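Glycosyl hydrolase 25 (Streptococcus pneumoniae, PDB 4FF5) probably cleaves glycosidic bonds of the bacterial cell wall as a family 25 glycosyl hydrolase, and takes part in host-cell invasion as a virulence factor. Local coordinates at residues A[57-68]-A[101-111]; A[145-153]-A[258-266]. All coordinates share one frame; numbering follows the deposited sequence.

Contact 1: residues A[57-68]-A[101-111]; sequences LSGWQRPEEINY and DKAYKSHITEL. With EDO (1,2-ethanediol), chain C.
His107 pushes its imidazole into the curl of 57-68 and is gripped at both nitrogens. NE2 donates to Ser58 O at 3.1 Å (N-H...O 145°), and a weak, more bent bond reaches Gln61 O at 2.9 Å. At the other nitrogen, ND1 and Tyr68 OH lie 2.7 Å apart in a hydrogen bond whose donor may be either. These partners all approach near the imidazole plane and so fix the ring's rotation, while Leu57 CD1 rests on one face, 4.1 Å from the centroid, as a CH-pi contact. The Tyr68 ring, crossing His107 at about a right angle, is a knob among Ser106, His107, Glu110 and Leu111; Glu110 CB sits 3.4 Å from its centroid, and Ile66 CG2 lies over the opposite face. The Glu110 carboxylate itself turns to Arg114 in a salt bridge. Such contacts fasten the loop between strand 54-57 and helix 68-73 to helix 104-112 and the turn that leads into it, neighbouring elements of the family's TIM barrel. Pro63 CG adds an apolar touch on Ala103 CB at 3.7 Å. Nearer the start of the loop, Gly59 N donates to Asp101 OD2 at 2.8 Å, on the syn lone pair, while OD1 caps Ala103 N at 2.8 Å. Asp101 manages both with CG anti to its backbone N (chi1 -175°), and Arg81 adds a salt bridge at OD2. A type I turn from Ser58 to Gln61 brings the two acceptor carbonyls to the NE2 edge of the imidazole; Gln61 N and His107 NE2 reach Ser58 O from opposite faces of its plane, and Gln61 OE1 accepts from Ser58 N.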
loop_
_atom_site.group_PDB
_atom_site.type_symbol
_atom_site.label_atom_id
_atom_site.label_comp_id
_atom_site.label_asym_id
_atom_site.label_seq_id
_atom_site.Cartn_x
_atom_site.Cartn_y
_atom_site.Cartn_z
ATOM N N LEU A 57 -4.574 4.894 1.651
ATOM C CA LEU A 57 -4.883 6.306 1.527
ATOM C C LEU A 57 -3.803 6.954 0.700
ATOM O O LEU A 57 -2.657 6.476 0.668
ATOM C CB LEU A 57 -4.828 6.985 2.899
ATOM C CG LEU A 57 -5.839 6.665 3.961
ATOM C CD1 LEU A 57 -5.305 7.216 5.271
ATOM C CD2 LEU A 57 -7.167 7.326 3.609
ATOM N N SER A 58 -4.179 8.052 0.062
ATOM C CA SER A 58 -3.278 8.864 -0.752
ATOM C C SER A 58 -3.659 10.344 -0.555
ATOM O O SER A 58 -4.564 10.660 0.238
ATOM C CB SER A 58 -3.416 8.487 -2.242
ATOM O OG SER A 58 -4.631 8.992 -2.757
ATOM N N GLY A 59 -3.015 11.225 -1.318
ATOM C CA GLY A 59 -3.343 12.647 -1.333
ATOM C C GLY A 59 -4.756 12.970 -1.794
ATOM O O GLY A 59 -5.236 14.075 -1.551
ATOM N N TRP A 60 -5.421 12.018 -2.463
ATOM C CA TRP A 60 -6.860 12.132 -2.800
ATOM C C TRP A 60 -7.798 12.093 -1.618
ATOM O O TRP A 60 -8.970 12.476 -1.728
ATOM C CB TRP A 60 -7.245 11.057 -3.825
ATOM C CG TRP A 60 -6.530 11.266 -5.140
ATOM C CD1 TRP A 60 -5.552 10.466 -5.722
ATOM C CD2 TRP A 60 -6.710 12.386 -6.067
ATOM N NE1 TRP A 60 -5.136 10.998 -6.922
ATOM C CE2 TRP A 60 -5.795 12.149 -7.183
ATOM C CE3 TRP A 60 -7.518 13.525 -6.084
ATOM C CZ2 TRP A 60 -5.698 13.032 -8.254
ATOM C CZ3 TRP A 60 -7.413 14.402 -7.171
ATOM C CH2 TRP A 60 -6.525 14.157 -8.229
ATOM N N GLN A 61 -7.308 11.601 -0.483
ATOM C CA GLN A 61 -8.022 11.686 0.781
ATOM C C GLN A 61 -7.411 12.806 1.631
ATOM O O GLN A 61 -6.348 12.629 2.212
ATOM C CB GLN A 61 -7.956 10.348 1.520
ATOM C CG GLN A 61 -8.759 9.241 0.861
ATOM C CD GLN A 61 -8.130 8.726 -0.423
ATOM O OE1 GLN A 61 -6.947 8.405 -0.462
ATOM N NE2 GLN A 61 -8.923 8.661 -1.488
ATOM N N ARG A 62 -8.080 13.959 1.683
ATOM C CA ARG A 62 -7.547 15.145 2.369
ATOM C C ARG A 62 -7.529 14.983 3.902
ATOM O O ARG A 62 -8.580 14.734 4.521
ATOM C CB ARG A 62 -8.320 16.406 1.948
ATOM C CG ARG A 62 -8.461 16.530 0.434
ATOM C CD ARG A 62 -9.424 17.638 0.042
ATOM N NE ARG A 62 -8.753 18.931 -0.030
ATOM N N PRO A 63 -6.329 15.104 4.519
ATOM C CA PRO A 63 -6.160 14.999 5.974
ATOM C C PRO A 63 -7.127 15.882 6.773
ATOM O O PRO A 63 -7.610 15.452 7.823
ATOM C CB PRO A 63 -4.714 15.450 6.176
ATOM C CG PRO A 63 -4.032 14.948 4.941
ATOM C CD PRO A 63 -5.022 15.234 3.840
ATOM N N GLU A 64 -7.429 17.079 6.261
ATOM C CA GLU A 64 -8.341 17.998 6.948
ATOM C C GLU A 64 -9.777 17.476 6.958
ATOM O O GLU A 64 -10.621 17.959 7.724
ATOM C CB GLU A 64 -8.266 19.424 6.364
ATOM C CG GLU A 64 -9.000 19.647 5.046
ATOM C CD GLU A 64 -8.072 19.723 3.848
ATOM O OE1 GLU A 64 -8.581 19.971 2.732
ATOM N N GLU A 65 -10.059 16.487 6.109
ATOM C CA GLU A 65 -11.386 15.874 6.094
ATOM C C GLU A 65 -11.423 14.577 6.897
ATOM O O GLU A 65 -12.488 13.970 7.066
ATOM C CB GLU A 65 -11.888 15.687 4.668
ATOM C CG GLU A 65 -12.413 16.960 4.029
ATOM C CD GLU A 65 -12.477 16.883 2.521
ATOM O OE1 GLU A 65 -12.611 15.772 1.977
ATOM O OE2 GLU A 65 -12.382 17.941 1.865
ATOM N N ILE A 66 -10.272 14.192 7.447
ATOM C CA ILE A 66 -10.172 12.979 8.273
ATOM C C ILE A 66 -10.126 13.266 9.777
ATOM O O ILE A 66 -9.222 13.958 10.259
ATOM C CB ILE A 66 -8.937 12.119 7.908
ATOM C CG1 ILE A 66 -8.993 11.704 6.431
ATOM C CG2 ILE A 66 -8.860 10.897 8.821
ATOM C CD1 ILE A 66 -7.657 11.222 5.893
ATOM N N ASN A 67 -11.102 12.705 10.502
ATOM C CA ASN A 67 -11.060 12.673 11.948
ATOM C C ASN A 67 -10.151 11.513 12.359
ATOM O O ASN A 67 -10.607 10.377 12.492
ATOM C CB ASN A 67 -12.488 12.549 12.532
ATOM C CG ASN A 67 -12.507 12.557 14.045
ATOM O OD1 ASN A 67 -11.465 12.462 14.684
ATOM N ND2 ASN A 67 -13.708 12.633 14.630
ATOM N N TYR A 68 -8.862 11.794 12.552
ATOM C CA TYR A 68 -7.906 10.695 12.788
ATOM C C TYR A 68 -8.190 9.937 14.082
ATOM O O TYR A 68 -8.036 8.718 14.121
ATOM C CB TYR A 68 -6.455 11.151 12.739
ATOM C CG TYR A 68 -5.954 11.509 11.350
ATOM C CD1 TYR A 68 -5.523 10.516 10.449
ATOM C CD2 TYR A 68 -5.898 12.850 10.937
ATOM C CE1 TYR A 68 -5.046 10.853 9.179
ATOM C CE2 TYR A 68 -5.425 13.196 9.678
ATOM C CZ TYR A 68 -5.009 12.194 8.796
ATOM O OH TYR A 68 -4.544 12.571 7.554
ATOM N N ASP A 101 3.688 12.592 -3.098
ATOM C CA ASP A 101 2.308 12.727 -2.652
ATOM C C ASP A 101 2.153 13.948 -1.717
ATOM O O ASP A 101 3.011 14.208 -0.858
ATOM C CB ASP A 101 1.865 11.427 -1.961
ATOM C CG ASP A 101 0.390 11.435 -1.577
ATOM O OD1 ASP A 101 0.064 12.066 -0.560
ATOM O OD2 ASP A 101 -0.434 10.786 -2.275
ATOM N N LYS A 102 1.067 14.688 -1.890
ATOM C CA LYS A 102 0.848 15.932 -1.112
ATOM C C LYS A 102 0.340 15.742 0.330
ATOM O O LYS A 102 0.332 16.700 1.105
ATOM C CB LYS A 102 -0.039 16.914 -1.893
ATOM C CG LYS A 102 0.697 17.579 -3.048
ATOM C CD LYS A 102 -0.200 18.552 -3.796
ATOM C CE LYS A 102 0.600 19.304 -4.840
ATOM N NZ LYS A 102 -0.320 20.145 -5.644
ATOM N N ALA A 103 -0.068 14.524 0.701
ATOM C CA ALA A 103 -0.625 14.284 2.033
ATOM C C ALA A 103 0.152 13.294 2.909
ATOM O O ALA A 103 -0.157 13.174 4.092
ATOM C CB ALA A 103 -2.092 13.851 1.939
ATOM N N TYR A 104 1.155 12.602 2.353
ATOM C CA TYR A 104 1.727 11.437 3.053
ATOM C C TYR A 104 2.267 11.729 4.467
ATOM O O TYR A 104 2.081 10.920 5.371
ATOM C CB TYR A 104 2.774 10.701 2.188
ATOM C CG TYR A 104 4.142 11.347 2.196
ATOM C CD1 TYR A 104 5.154 10.870 3.023
ATOM C CD2 TYR A 104 4.415 12.448 1.386
ATOM C CE1 TYR A 104 6.420 11.463 3.038
ATOM C CE2 TYR A 104 5.664 13.049 1.398
ATOM C CZ TYR A 104 6.658 12.565 2.216
ATOM O OH TYR A 104 7.892 13.189 2.202
ATOM N N LYS A 105 2.897 12.888 4.668
ATOM C CA LYS A 105 3.452 13.204 5.996
ATOM C C LYS A 105 2.343 13.259 7.039
ATOM O O LYS A 105 2.489 12.724 8.150
ATOM C CB LYS A 105 4.203 14.536 5.988
ATOM C CG LYS A 105 5.405 14.612 5.067
ATOM C CD LYS A 105 6.098 15.964 5.246
ATOM C CE LYS A 105 7.471 15.945 4.609
ATOM N NZ LYS A 105 8.086 17.306 4.585
ATOM N N SER A 106 1.233 13.901 6.671
ATOM C CA SER A 106 0.043 13.947 7.521
ATOM C C SER A 106 -0.567 12.587 7.829
ATOM O O SER A 106 -0.841 12.255 8.998
ATOM C CB SER A 106 -1.010 14.836 6.891
ATOM O OG SER A 106 -0.632 16.198 7.003
ATOM N N HIS A 107 -0.814 11.792 6.789
ATOM C CA HIS A 107 -1.405 10.482 7.001
ATOM C C HIS A 107 -0.517 9.618 7.861
ATOM O O HIS A 107 -1.009 8.966 8.780
ATOM C CB HIS A 107 -1.689 9.773 5.681
ATOM C CG HIS A 107 -2.794 10.393 4.864
ATOM N ND1 HIS A 107 -3.863 11.026 5.421
ATOM C CD2 HIS A 107 -2.984 10.435 3.481
ATOM C CE1 HIS A 107 -4.682 11.449 4.436
ATOM N NE2 HIS A 107 -4.139 11.084 3.250
ATOM N N ILE A 108 0.788 9.603 7.586
ATOM C CA ILE A 108 1.695 8.754 8.349
ATOM C C ILE A 108 1.804 9.215 9.805
ATOM O O ILE A 108 1.587 8.422 10.719
ATOM C CB ILE A 108 3.098 8.655 7.716
ATOM C CG1 ILE A 108 3.012 7.979 6.338
ATOM C CG2 ILE A 108 4.035 7.865 8.612
ATOM C CD1 ILE A 108 4.294 8.038 5.516
ATOM N N THR A 109 2.155 10.477 10.010
ATOM C CA THR A 109 2.330 10.985 11.391
ATOM C C THR A 109 1.061 10.910 12.237
ATOM O O THR A 109 1.132 10.519 13.414
ATOM C CB THR A 109 2.885 12.423 11.441
ATOM O OG1 THR A 109 1.984 13.296 10.773
ATOM C CG2 THR A 109 4.203 12.499 10.757
ATOM N N GLU A 110 -0.084 11.294 11.670
ATOM C CA GLU A 110 -1.329 11.292 12.446
ATOM C C GLU A 110 -1.765 9.881 12.878
ATOM O O GLU A 110 -2.337 9.675 13.955
ATOM C CB GLU A 110 -2.455 12.021 11.710
ATOM C CG GLU A 110 -2.201 13.518 11.477
ATOM C CD GLU A 110 -2.542 14.432 12.652
ATOM O OE1 GLU A 110 -2.682 13.984 13.806
ATOM O OE2 GLU A 110 -2.672 15.644 12.402
ATOM N N LEU A 111 -1.470 8.899 12.039
ATOM C CA LEU A 111 -1.841 7.537 12.336
ATOM C C LEU A 111 -0.837 6.898 13.278
ATOM O O LEU A 111 -1.219 6.168 14.214
ATOM C CB LEU A 111 -1.952 6.752 11.011
ATOM C CG LEU A 111 -3.302 6.384 10.368
ATOM C CD1 LEU A 111 -4.575 7.041 10.897
ATOM C CD2 LEU A 111 -3.239 6.430 8.841
HETATM C C1 EDO C . 1.487 22.104 -8.865
HETATM O O1 EDO C . 1.674 21.011 -7.946
HETATM C C2 EDO C . 0.068 22.632 -8.769
HETATM O O2 EDO C . -0.549 22.319 -7.503
#

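Contact 2: residues A[145-153]-A[258-266]; sequences PYSPSYYWL and TFRKLFLKP
Ser147 and Pro148 present their carbonyl oxygens to the C-terminal proline: Pro266 CB lies 3.6 Å from Pro148 O, with Ser147 O a little farther off. Next, Ser149 makes the one direct hydrogen bond between the segments, OG to Leu262 O at 2.9 Å, in the carbonyl plane and on a lone pair. Its chi1 of 74° tucks OG between the backbone N and the carbonyl carbon, which also brings it beside CD1 of the Phe263 ring. Ser149 O turns to a water that also donates to Lys261 O and accepts from Lys265 N, so the water bridges Lys261 O and Lys265 N, a pair spaced as in a helical turn, just past the point where the helix ends. Tyr150 then lays its ring against the helix end, with Lys261 O at the ring edge, 3.3 Å from CE1, and Leu262 CD2 over one face, 4.1 Å from the centroid. Its hydroxyl is hydrogen-bonded to Thr202, and the amine of Lys261 goes to Asp227 in a salt bridge. Two residues on, Trp152 sets CZ2 3.9 Å from the same Leu262 CD2. Its NE1 donates to a second water at 2.9 Å, which in turn donates to Leu262 O at 3.0 Å, so that carbonyl takes one bond from a serine and one from water. Four residues on, Pro266 has no N-H to offer it. Tyr150 and Trp152 lie on one side of the chain, and the end of helix 255-263 packs against them where strand 151-155 begins, consistent with a C-terminal helix closing the N-terminal end of a TIM barrel.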
loop_
_atom_site.group_PDB
_atom_site.type_symbol
_atom_site.label_atom_id
_atom_site.label_comp_id
_atom_site.label_asym_id
_atom_site.label_seq_id
_atom_site.Cartn_x
_atom_site.Cartn_y
_atom_site.Cartn_z
ATOM N N PRO A 145 12.267 7.820 6.729
ATOM C CA PRO A 145 12.307 8.528 8.011
ATOM C C PRO A 145 11.183 8.121 8.956
ATOM O O PRO A 145 11.315 8.295 10.166
ATOM C CB PRO A 145 12.147 10.000 7.607
ATOM C CG PRO A 145 12.702 10.063 6.223
ATOM C CD PRO A 145 12.283 8.768 5.595
ATOM N N TYR A 146 10.094 7.584 8.408
ATOM C CA TYR A 146 8.919 7.216 9.210
ATOM C C TYR A 146 8.915 5.756 9.671
ATOM O O TYR A 146 7.997 5.332 10.359
ATOM C CB TYR A 146 7.626 7.560 8.454
ATOM C CG TYR A 146 7.513 9.027 8.159
ATOM C CD1 TYR A 146 7.027 9.908 9.129
ATOM C CD2 TYR A 146 7.926 9.558 6.929
ATOM C CE1 TYR A 146 6.937 11.260 8.872
ATOM C CE2 TYR A 146 7.830 10.923 6.670
ATOM C CZ TYR A 146 7.337 11.762 7.655
ATOM O OH TYR A 146 7.227 13.109 7.435
ATOM N N SER A 147 9.959 5.006 9.310
ATOM C CA SER A 147 10.081 3.586 9.679
ATOM C C SER A 147 8.811 2.823 9.321
ATOM O O SER A 147 8.201 2.185 10.197
ATOM C CB SER A 147 10.369 3.423 11.180
ATOM O OG SER A 147 11.616 4.006 11.510
ATOM N N PRO A 148 8.402 2.884 8.033
ATOM C CA PRO A 148 7.162 2.195 7.669
ATOM C C PRO A 148 7.284 0.676 7.853
ATOM O O PRO A 148 8.387 0.118 7.764
ATOM C CB PRO A 148 6.969 2.574 6.202
ATOM C CG PRO A 148 8.340 2.867 5.695
ATOM C CD PRO A 148 9.076 3.468 6.854
ATOM N N SER A 149 6.159 0.025 8.124
ATOM C CA SER A 149 6.146 -1.415 8.374
ATOM C C SER A 149 6.408 -2.262 7.119
ATOM O O SER A 149 6.734 -3.441 7.233
ATOM C CB SER A 149 4.823 -1.826 9.011
ATOM O OG SER A 149 3.773 -1.801 8.043
ATOM N N TYR A 150 6.234 -1.667 5.934
ATOM C CA TYR A 150 6.377 -2.379 4.677
ATOM C C TYR A 150 6.464 -1.354 3.551
ATOM O O TYR A 150 5.922 -0.258 3.667
ATOM C CB TYR A 150 5.163 -3.286 4.446
ATOM C CG TYR A 150 5.502 -4.729 4.129
ATOM C CD1 TYR A 150 5.561 -5.688 5.146
ATOM C CD2 TYR A 150 5.760 -5.138 2.816
ATOM C CE1 TYR A 150 5.873 -7.017 4.865
ATOM C CE2 TYR A 150 6.068 -6.464 2.525
ATOM C CZ TYR A 150 6.117 -7.398 3.555
ATOM O OH TYR A 150 6.435 -8.716 3.282
ATOM N N TYR A 151 7.129 -1.717 2.468
ATOM C CA TYR A 151 7.134 -0.890 1.271
ATOM C C TYR A 151 6.430 -1.660 0.164
ATOM O O TYR A 151 6.770 -2.810 -0.088
ATOM C CB TYR A 151 8.565 -0.629 0.835
ATOM C CG TYR A 151 9.360 0.212 1.787
ATOM C CD1 TYR A 151 10.011 -0.357 2.899
ATOM C CD2 TYR A 151 9.514 1.574 1.552
ATOM C CE1 TYR A 151 10.767 0.445 3.766
ATOM C CE2 TYR A 151 10.264 2.375 2.409
ATOM C CZ TYR A 151 10.891 1.811 3.506
ATOM O OH TYR A 151 11.632 2.653 4.330
ATOM N N TRP A 152 5.459 -1.032 -0.489
ATOM C CA TRP A 152 4.680 -1.702 -1.544
ATOM C C TRP A 152 4.835 -1.044 -2.895
ATOM O O TRP A 152 4.782 0.197 -3.014
ATOM C CB TRP A 152 3.195 -1.694 -1.164
ATOM C CG TRP A 152 2.843 -2.570 0.018
ATOM C CD1 TRP A 152 2.710 -2.194 1.347
ATOM C CD2 TRP A 152 2.568 -4.011 -0.001
ATOM N NE1 TRP A 152 2.367 -3.265 2.130
ATOM C CE2 TRP A 152 2.275 -4.391 1.385
ATOM C CE3 TRP A 152 2.535 -4.993 -0.997
ATOM C CZ2 TRP A 152 1.946 -5.698 1.740
ATOM C CZ3 TRP A 152 2.228 -6.309 -0.620
ATOM C CH2 TRP A 152 1.925 -6.646 0.711
ATOM N N LEU A 153 4.982 -1.874 -3.933
ATOM C CA LEU A 153 5.015 -1.416 -5.317
ATOM C C LEU A 153 3.640 -1.612 -5.904
ATOM O O LEU A 153 3.187 -2.756 -6.038
ATOM C CB LEU A 153 6.026 -2.257 -6.130
ATOM C CG LEU A 153 7.492 -1.777 -6.066
ATOM C CD1 LEU A 153 8.072 -1.907 -4.664
ATOM C CD2 LEU A 153 8.322 -2.515 -7.114
ATOM N N THR A 258 -0.027 -13.153 9.672
ATOM C CA THR A 258 0.101 -12.356 8.455
ATOM C C THR A 258 0.015 -10.860 8.742
ATOM O O THR A 258 0.738 -10.065 8.146
ATOM C CB THR A 258 -0.922 -12.796 7.388
ATOM O OG1 THR A 258 -0.758 -14.204 7.140
ATOM C CG2 THR A 258 -0.690 -12.053 6.062
ATOM N N PHE A 259 -0.862 -10.476 9.657
ATOM C CA PHE A 259 -0.892 -9.095 10.099
ATOM C C PHE A 259 0.455 -8.688 10.716
ATOM O O PHE A 259 0.966 -7.606 10.441
ATOM C CB PHE A 259 -2.036 -8.847 11.103
ATOM C CG PHE A 259 -2.200 -7.404 11.449
ATOM C CD1 PHE A 259 -3.031 -6.585 10.694
ATOM C CD2 PHE A 259 -1.474 -6.846 12.488
ATOM C CE1 PHE A 259 -3.141 -5.232 10.986
ATOM C CE2 PHE A 259 -1.588 -5.505 12.799
ATOM C CZ PHE A 259 -2.419 -4.695 12.040
ATOM N N ARG A 260 1.003 -9.544 11.584
ATOM C CA ARG A 260 2.321 -9.298 12.176
ATOM C C ARG A 260 3.359 -9.081 11.080
ATOM O O ARG A 260 4.111 -8.112 11.110
ATOM C CB ARG A 260 2.770 -10.460 13.080
ATOM C CG ARG A 260 4.178 -10.248 13.633
ATOM C CD ARG A 260 4.747 -11.501 14.294
ATOM N N LYS A 261 3.388 -9.992 10.115
ATOM C CA LYS A 261 4.289 -9.886 8.984
ATOM C C LYS A 261 4.214 -8.509 8.298
ATOM O O LYS A 261 5.239 -7.881 8.009
ATOM C CB LYS A 261 3.948 -10.974 7.977
ATOM C CG LYS A 261 4.799 -10.908 6.734
ATOM C CD LYS A 261 4.535 -12.092 5.831
ATOM C CE LYS A 261 5.017 -11.804 4.431
ATOM N NZ LYS A 261 4.620 -12.903 3.497
ATOM N N LEU A 262 2.994 -8.053 8.039
ATOM C CA LEU A 262 2.782 -6.868 7.191
ATOM C C LEU A 262 2.850 -5.555 7.947
ATOM O O LEU A 262 3.176 -4.514 7.358
ATOM C CB LEU A 262 1.444 -6.959 6.446
ATOM C CG LEU A 262 1.273 -8.176 5.506
ATOM C CD1 LEU A 262 0.004 -8.046 4.674
ATOM C CD2 LEU A 262 2.465 -8.359 4.585
ATOM N N PHE A 263 2.521 -5.605 9.234
ATOM C CA PHE A 263 2.368 -4.381 10.016
ATOM C C PHE A 263 3.220 -4.254 11.267
ATOM O O PHE A 263 3.437 -3.150 11.753
ATOM C CB PHE A 263 0.903 -4.166 10.325
ATOM C CG PHE A 263 0.140 -3.710 9.125
ATOM C CD1 PHE A 263 0.257 -2.394 8.672
ATOM C CD2 PHE A 263 -0.630 -4.602 8.402
ATOM C CE1 PHE A 263 -0.417 -1.973 7.540
ATOM C CE2 PHE A 263 -1.303 -4.189 7.259
ATOM C CZ PHE A 263 -1.200 -2.869 6.831
ATOM N N LEU A 264 3.710 -5.368 11.782
ATOM C CA LEU A 264 4.373 -5.341 13.084
ATOM C C LEU A 264 5.839 -5.780 13.036
ATOM O O LEU A 264 6.424 -6.116 14.065
ATOM C CB LEU A 264 3.549 -6.139 14.104
ATOM C CG LEU A 264 2.104 -5.707 14.428
ATOM C CD1 LEU A 264 1.466 -6.641 15.456
ATOM C CD2 LEU A 264 1.979 -4.258 14.879
ATOM N N LYS A 265 6.444 -5.757 11.844
ATOM C CA LYS A 265 7.868 -6.115 11.691
ATOM C C LYS A 265 8.682 -5.152 10.799
ATOM O O LYS A 265 9.225 -5.578 9.778
ATOM C CB LYS A 265 8.035 -7.550 11.160
ATOM C CG LYS A 265 7.237 -8.630 11.880
ATOM C CD LYS A 265 7.926 -9.990 11.935
ATOM C CE LYS A 265 9.101 -10.166 10.981
ATOM N NZ LYS A 265 9.756 -11.489 11.167
ATOM N N PRO A 266 8.780 -3.858 11.171
ATOM C CA PRO A 266 9.613 -2.969 10.350
ATOM C C PRO A 266 11.104 -3.196 10.619
ATOM O O PRO A 266 11.845 -3.572 9.705
ATOM C CB PRO A 266 9.204 -1.579 10.818
ATOM C CG PRO A 266 8.796 -1.773 12.240
ATOM C CD PRO A 266 8.223 -3.159 12.348
HETATM O O HOH W 1 5.870 -5.331 9.197
HETATM O O HOH W 2 1.717 -3.554 4.926
#

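In the fold
The centres of contacts 1 and 2 lie about 18 Å apart, yet the two touch through Tyr146. Its ring and CB pack on the side of helix 104-112 made by Tyr104, Lys105, Ile108 and Thr109, with Tyr146 OH 3.3 Å from Lys105 CG and Tyr146 CB 3.6 Å from Ile108 CG2. Contact 1 involves a loop that leaves the C-terminal end of strand 54-57, the end of the barrel where this family places its active site; contact 2 lies where strand 151-155 starts, toward the other end. The ethanediol held by Lys102 in contact 1 probably comes from the crystallisation liquor.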